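Local coordinates for naphthalene dioxygenase small subunit (Rhodococcus sp., PDB 2B1X), which probably serves as the structural beta subunit of a Rieske non-heme iron oxygenase that dihydroxylates naphthalene, at residues B[13-18]-B[102-107]; B[20-25]-B[35-40]. All coordinates share one frame; numbering follows the deposited sequence.

In the fold
Both contacts use helix 10-27, the long helix that packs against the curved mixed sheet of this NTF2-like subunit, and their centres are 14 Å apart. Along the chain the order is 13-18, 20-25, 35-40, 102-107, so the short-range contact 2 falls entirely between the two halves of contact 1. Contact 1 sets the earlier helix turns against strand 94-106, an outermost strand of the sheet within the chain; contact 2 sets later turns against the turn that leads into strand 38-39. They meet directly where Trp18 CZ2 packs on Leu37 CB at 3.8 Å. Helix and edge strand also serve the assembly: Glu24 and Arg103 form a salt bridge between neighbouring subunits.

Contact 1 of 2, residues B[13-18]-B[102-107]; sequences REITEW and VRVATG
Ile15 and Val104 meet tip to tip where helix 10-27 of this NTF2-like fold lies against strand 94-106, an outermost strand of the curved sheet within this chain. The nearest CA atoms belong to Thr16 and Val102, 7.1 Å apart, and no hydrogen bond joins the segments: side-chain packing alone makes the contact, with 162 Å² buried.

The CB of Ile15 points at the strand and sends out two branches. The methyl Ile15 CG2 lies anti to the backbone N and sits 3.9 Å from Val104 CG2. The other branch starts at CG1, which stands beside the N (chi1 -76°), makes no close approach of its own, and continues extended through chi2 169° to Ile15 CD1, 3.6 Å from Val104 CG1. Each gamma methyl of the valine therefore faces a different methyl of the isoleucine. Ile15 is buried, and Phe113 and Val115 of strand 112-124, Leu142 of strand 132-145 and Phe149 of strand 148-158 also touch it.

One residue on, Thr16 passes Val102 at a slant. It presents its hydroxyl, with Thr16 OG1 3.8 Å from Val102 CG1, yet the polar partner of that hydroxyl is the carbonyl O of Val12, one helical turn back; across the contact OG1 only packs on a methyl. Val102 and Val104 turn to the helix, while Arg103 between them points away and forms salt bridges with Glu137 and with Glu24 of a neighbouring subunit.

The same helical turns carry a salt bridge away from the strand. Arg13 holds Glu17 OE2 from its guanidinium edge, weakly through NE and also through NH2. Arg13 NH2 is 3.2 Å from Glu17 OE2 and meets that oxygen on its syn side; Glu17 OE2 lies 13° out of the guanidinium plane of Arg13.

Contact 2 of 2, residues B[20-25]-B[35-40]; sequences YMEAEL and LALVTE
Leu37 pushes its isobutyl group toward three side chains of helix 10-27 in this NTF2-like fold, coming from the type I beta turn 35-38 that leads into strand 38-39. The turn is closed by Val38 N to Leu35 O at 3.3 Å, and Leu37 is tied by backbone hydrogen bonding to Met151.

Leu37 CG stands beside the backbone N, and an extended second torsion (chi2 174°) carries CD1 outward to the helix. This one methyl touches all three partners. Leu25 CD1 meets Leu37 CD1 tip to tip at 3.9 Å. Glu22 lies across the leucine and offers only its aliphatic CG, with Glu22 CG also 3.9 Å from Leu37 CD1; its buried carboxylate is occupied otherwise, OE2 accepting a hydrogen bond from Trp34 NE1 and forming a salt bridge with Arg154.

Met21 begins with CG anti to its backbone N, and its CB does not point at the leucine. The bend at chi2 (-81°) brings Met21 SD to 3.8 Å from Leu37 CD1. A second bend at chi3 (-70°) then turns the terminal methyl to the other branch, with Met21 CE 3.8 Å from Leu37 CD2.

Contact 1 of 2, residues B[13-18]-B[102-107]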
loop_
_atom_site.group_PDB
_atom_site.type_symbol
_atom_site.label_atom_id
_atom_site.label_comp_id
_atom_site.label_asym_id
_atom_site.label_seq_id
_atom_site.Cartn_x
_atom_site.Cartn_y
_atom_site.Cartn_z
ATOM N N ARG B 13 -33.501 -16.296 -9.431
ATOM C CA ARG B 13 -32.688 -17.400 -8.954
ATOM C C ARG B 13 -31.795 -17.941 -10.069
ATOM O O ARG B 13 -30.578 -18.048 -9.910
ATOM C CB ARG B 13 -33.569 -18.519 -8.388
ATOM C CG ARG B 13 -32.818 -19.418 -7.421
ATOM C CD ARG B 13 -33.436 -20.773 -7.204
ATOM N NE ARG B 13 -32.434 -21.832 -7.141
ATOM C CZ ARG B 13 -32.652 -23.045 -6.637
ATOM N NH1 ARG B 13 -33.839 -23.362 -6.140
ATOM N NH2 ARG B 13 -31.685 -23.955 -6.634
ATOM N N GLU B 14 -32.412 -18.265 -11.193
ATOM C CA GLU B 14 -31.703 -18.810 -12.329
ATOM C C GLU B 14 -30.603 -17.868 -12.814
ATOM O O GLU B 14 -29.477 -18.307 -13.064
ATOM C CB GLU B 14 -32.682 -19.134 -13.464
ATOM C CG GLU B 14 -33.595 -20.316 -13.173
ATOM C CD GLU B 14 -34.508 -20.666 -14.343
ATOM O OE1 GLU B 14 -34.430 -19.988 -15.408
ATOM O OE2 GLU B 14 -35.311 -21.632 -14.198
ATOM N N ILE B 15 -30.937 -16.585 -12.940
ATOM C CA ILE B 15 -29.987 -15.592 -13.425
ATOM C C ILE B 15 -28.843 -15.432 -12.427
ATOM O O ILE B 15 -27.671 -15.424 -12.806
ATOM C CB ILE B 15 -30.689 -14.256 -13.764
ATOM C CG1 ILE B 15 -31.439 -14.409 -15.103
ATOM C CG2 ILE B 15 -29.692 -13.118 -13.833
ATOM C CD1 ILE B 15 -32.388 -13.273 -15.462
ATOM N N THR B 16 -29.193 -15.375 -11.154
ATOM C CA THR B 16 -28.192 -15.255 -10.100
ATOM C C THR B 16 -27.256 -16.467 -10.141
ATOM O O THR B 16 -26.044 -16.296 -10.169
ATOM C CB THR B 16 -28.866 -15.040 -8.742
ATOM O OG1 THR B 16 -29.640 -13.830 -8.806
ATOM C CG2 THR B 16 -27.822 -14.755 -7.643
ATOM N N GLU B 17 -27.828 -17.672 -10.243
ATOM C CA GLU B 17 -27.034 -18.890 -10.327
ATOM C C GLU B 17 -26.169 -18.880 -11.581
ATOM O O GLU B 17 -25.030 -19.334 -11.551
ATOM C CB GLU B 17 -27.906 -20.151 -10.216
ATOM C CG GLU B 17 -28.382 -20.356 -8.763
ATOM C CD GLU B 17 -29.143 -21.654 -8.494
ATOM O OE1 GLU B 17 -29.711 -22.269 -9.441
ATOM O OE2 GLU B 17 -29.196 -22.049 -7.294
ATOM N N TRP B 18 -26.703 -18.347 -12.678
ATOM C CA TRP B 18 -25.945 -18.259 -13.923
ATOM C C TRP B 18 -24.718 -17.344 -13.717
ATOM O O TRP B 18 -23.602 -17.673 -14.124
ATOM C CB TRP B 18 -26.852 -17.765 -15.052
ATOM C CG TRP B 18 -26.238 -17.833 -16.425
ATOM C CD1 TRP B 18 -26.429 -18.820 -17.371
ATOM C CD2 TRP B 18 -25.357 -16.872 -17.017
ATOM N NE1 TRP B 18 -25.712 -18.520 -18.506
ATOM C CE2 TRP B 18 -25.045 -17.334 -18.315
ATOM C CE3 TRP B 18 -24.796 -15.658 -16.582
ATOM C CZ2 TRP B 18 -24.199 -16.622 -19.184
ATOM C CZ3 TRP B 18 -23.945 -14.958 -17.435
ATOM C CH2 TRP B 18 -23.658 -15.446 -18.727
ATOM N N VAL B 102 -26.941 -7.985 -7.017
ATOM C CA VAL B 102 -27.505 -8.401 -8.319
ATOM C C VAL B 102 -28.897 -7.813 -8.534
ATOM O O VAL B 102 -29.810 -8.023 -7.723
ATOM C CB VAL B 102 -27.511 -9.922 -8.476
ATOM C CG1 VAL B 102 -28.263 -10.377 -9.806
ATOM C CG2 VAL B 102 -26.086 -10.485 -8.437
ATOM N N ARG B 103 -29.061 -7.029 -9.594
ATOM C CA ARG B 103 -30.377 -6.481 -9.947
ATOM C C ARG B 103 -30.801 -7.033 -11.303
ATOM O O ARG B 103 -30.030 -7.021 -12.279
ATOM C CB ARG B 103 -30.365 -4.939 -9.966
ATOM C CG ARG B 103 -30.087 -4.287 -8.597
ATOM C CD ARG B 103 -29.227 -3.049 -8.682
ATOM N NE ARG B 103 -27.832 -3.471 -8.756
ATOM C CZ ARG B 103 -26.829 -2.718 -9.182
ATOM N NH1 ARG B 103 -27.067 -1.474 -9.590
ATOM N NH2 ARG B 103 -25.591 -3.211 -9.200
ATOM N N VAL B 104 -32.026 -7.537 -11.365
ATOM C CA VAL B 104 -32.559 -8.122 -12.612
ATOM C C VAL B 104 -33.796 -7.350 -13.063
ATOM O O VAL B 104 -34.712 -7.127 -12.282
ATOM C CB VAL B 104 -32.916 -9.613 -12.431
ATOM C CG1 VAL B 104 -33.434 -10.227 -13.745
ATOM C CG2 VAL B 104 -31.707 -10.374 -11.909
ATOM N N ALA B 105 -33.802 -6.929 -14.324
ATOM C CA ALA B 105 -34.966 -6.264 -14.904
ATOM C C ALA B 105 -35.303 -6.912 -16.246
ATOM O O ALA B 105 -34.437 -7.573 -16.824
ATOM C CB ALA B 105 -34.690 -4.777 -15.072
ATOM N N THR B 106 -36.548 -6.744 -16.719
ATOM C CA THR B 106 -36.934 -7.233 -18.055
ATOM C C THR B 106 -36.203 -6.470 -19.156
ATOM O O THR B 106 -35.911 -5.287 -19.012
ATOM C CB THR B 106 -38.496 -7.192 -18.313
ATOM O OG1 THR B 106 -39.050 -5.927 -17.926
ATOM C CG2 THR B 106 -39.246 -8.210 -17.454
ATOM N N GLY B 107 -35.928 -7.159 -20.264
ATOM C CA GLY B 107 -35.191 -6.579 -21.373
ATOM C C GLY B 107 -36.099 -5.897 -22.380
ATOM O O GLY B 107 -37.277 -5.693 -22.116
#

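Contact 2 of 2, residues B[20-25]-B[35-40]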
loop_
_atom_site.group_PDB
_atom_site.type_symbol
_atom_site.label_atom_id
_atom_site.label_comp_id
_atom_site.label_asym_id
_atom_site.label_seq_id
_atom_site.Cartn_x
_atom_site.Cartn_y
_atom_site.Cartn_z
ATOM N N TYR B 20 -23.123 -16.708 -10.963
ATOM C CA TYR B 20 -22.134 -17.304 -10.068
ATOM C C TYR B 20 -21.395 -18.425 -10.790
ATOM O O TYR B 20 -20.215 -18.624 -10.560
ATOM C CB TYR B 20 -22.774 -17.810 -8.771
ATOM C CG TYR B 20 -23.413 -16.759 -7.900
ATOM C CD1 TYR B 20 -24.308 -17.132 -6.908
ATOM C CD2 TYR B 20 -23.072 -15.390 -7.998
ATOM C CE1 TYR B 20 -24.892 -16.213 -6.069
ATOM C CE2 TYR B 20 -23.659 -14.427 -7.128
ATOM C CZ TYR B 20 -24.568 -14.859 -6.173
ATOM O OH TYR B 20 -25.194 -13.983 -5.289
ATOM N N MET B 21 -22.090 -19.147 -11.661
ATOM C CA MET B 21 -21.464 -20.179 -12.503
ATOM C C MET B 21 -20.461 -19.558 -13.491
ATOM O O MET B 21 -19.403 -20.121 -13.768
ATOM C CB MET B 21 -22.554 -20.953 -13.247
ATOM C CG MET B 21 -22.072 -21.948 -14.345
ATOM S SD MET B 21 -21.696 -21.130 -15.942
ATOM C CE MET B 21 -23.355 -20.625 -16.541
ATOM N N GLU B 22 -20.808 -18.389 -14.015
ATOM C CA GLU B 22 -19.963 -17.706 -14.969
ATOM C C GLU B 22 -18.669 -17.284 -14.291
ATOM O O GLU B 22 -17.590 -17.535 -14.816
ATOM C CB GLU B 22 -20.669 -16.467 -15.527
ATOM C CG GLU B 22 -19.937 -15.854 -16.718
ATOM C CD GLU B 22 -19.977 -14.327 -16.756
ATOM O OE1 GLU B 22 -20.808 -13.713 -16.047
ATOM O OE2 GLU B 22 -19.197 -13.728 -17.534
ATOM N N ALA B 23 -18.803 -16.631 -13.135
ATOM C CA ALA B 23 -17.661 -16.219 -12.314
ATOM C C ALA B 23 -16.759 -17.405 -11.913
ATOM O O ALA B 23 -15.531 -17.311 -11.946
ATOM C CB ALA B 23 -18.150 -15.478 -11.060
ATOM N N GLU B 24 -17.377 -18.504 -11.507
ATOM C CA GLU B 24 -16.650 -19.725 -11.172
ATOM C C GLU B 24 -15.781 -20.241 -12.300
ATOM O O GLU B 24 -14.626 -20.617 -12.068
ATOM C CB GLU B 24 -17.613 -20.834 -10.712
ATOM C CG GLU B 24 -16.920 -22.129 -10.311
ATOM C CD GLU B 24 -17.888 -23.254 -10.028
ATOM O OE1 GLU B 24 -18.734 -23.106 -9.130
ATOM O OE2 GLU B 24 -17.819 -24.299 -10.714
ATOM N N LEU B 25 -16.338 -20.297 -13.511
ATOM C CA LEU B 25 -15.574 -20.695 -14.694
ATOM C C LEU B 25 -14.379 -19.762 -14.879
ATOM O O LEU B 25 -13.255 -20.234 -15.055
ATOM C CB LEU B 25 -16.459 -20.676 -15.955
ATOM C CG LEU B 25 -17.559 -21.726 -16.200
ATOM C CD1 LEU B 25 -18.182 -21.544 -17.597
ATOM C CD2 LEU B 25 -17.027 -23.172 -16.088
ATOM N N LEU B 35 -16.494 -19.239 -23.074
ATOM C CA LEU B 35 -16.780 -18.767 -24.417
ATOM C C LEU B 35 -18.122 -19.306 -24.952
ATOM O O LEU B 35 -18.791 -18.629 -25.720
ATOM C CB LEU B 35 -15.614 -19.090 -25.364
ATOM C CG LEU B 35 -15.587 -18.318 -26.691
ATOM C CD1 LEU B 35 -15.512 -16.794 -26.458
ATOM C CD2 LEU B 35 -14.456 -18.805 -27.583
ATOM N N ALA B 36 -18.514 -20.504 -24.508
ATOM C CA ALA B 36 -19.783 -21.110 -24.880
ATOM C C ALA B 36 -21.001 -20.373 -24.272
ATOM O O ALA B 36 -22.132 -20.598 -24.702
ATOM C CB ALA B 36 -19.799 -22.600 -24.495
ATOM N N LEU B 37 -20.773 -19.493 -23.289
ATOM C CA LEU B 37 -21.878 -18.746 -22.684
ATOM C C LEU B 37 -22.217 -17.480 -23.448
ATOM O O LEU B 37 -23.146 -16.749 -23.083
ATOM C CB LEU B 37 -21.566 -18.386 -21.226
ATOM C CG LEU B 37 -21.177 -19.534 -20.304
ATOM C CD1 LEU B 37 -20.759 -18.978 -18.929
ATOM C CD2 LEU B 37 -22.305 -20.549 -20.197
ATOM N N VAL B 38 -21.474 -17.200 -24.508
ATOM C CA VAL B 38 -21.695 -15.934 -25.174
ATOM C C VAL B 38 -22.414 -16.088 -26.476
ATOM O O VAL B 38 -22.433 -17.131 -27.100
ATOM C CB VAL B 38 -20.415 -15.045 -25.356
ATOM C CG1 VAL B 38 -19.622 -14.936 -24.032
ATOM C CG2 VAL B 38 -19.553 -15.551 -26.514
ATOM N N THR B 39 -23.000 -14.989 -26.870
ATOM C CA THR B 39 -23.872 -14.947 -27.990
ATOM C C THR B 39 -23.081 -14.568 -29.249
ATOM O O THR B 39 -21.974 -14.007 -29.185
ATOM C CB THR B 39 -24.963 -13.933 -27.603
ATOM O OG1 THR B 39 -26.248 -14.438 -27.978
ATOM C CG2 THR B 39 -24.771 -12.599 -28.297
ATOM N N GLU B 40 -23.660 -14.907 -30.392
ATOM C CA GLU B 40 -23.066 -14.650 -31.700
ATOM C C GLU B 40 -22.908 -13.127 -32.003
ATOM O O GLU B 40 -21.978 -12.715 -32.693
ATOM C CB GLU B 40 -23.919 -15.364 -32.761
ATOM C CG GLU B 40 -24.464 -16.772 -32.357
ATOM C CD GLU B 40 -25.571 -16.833 -31.238
ATOM O OE1 GLU B 40 -26.360 -15.884 -31.026
ATOM O OE2 GLU B 40 -25.682 -17.879 -30.544
#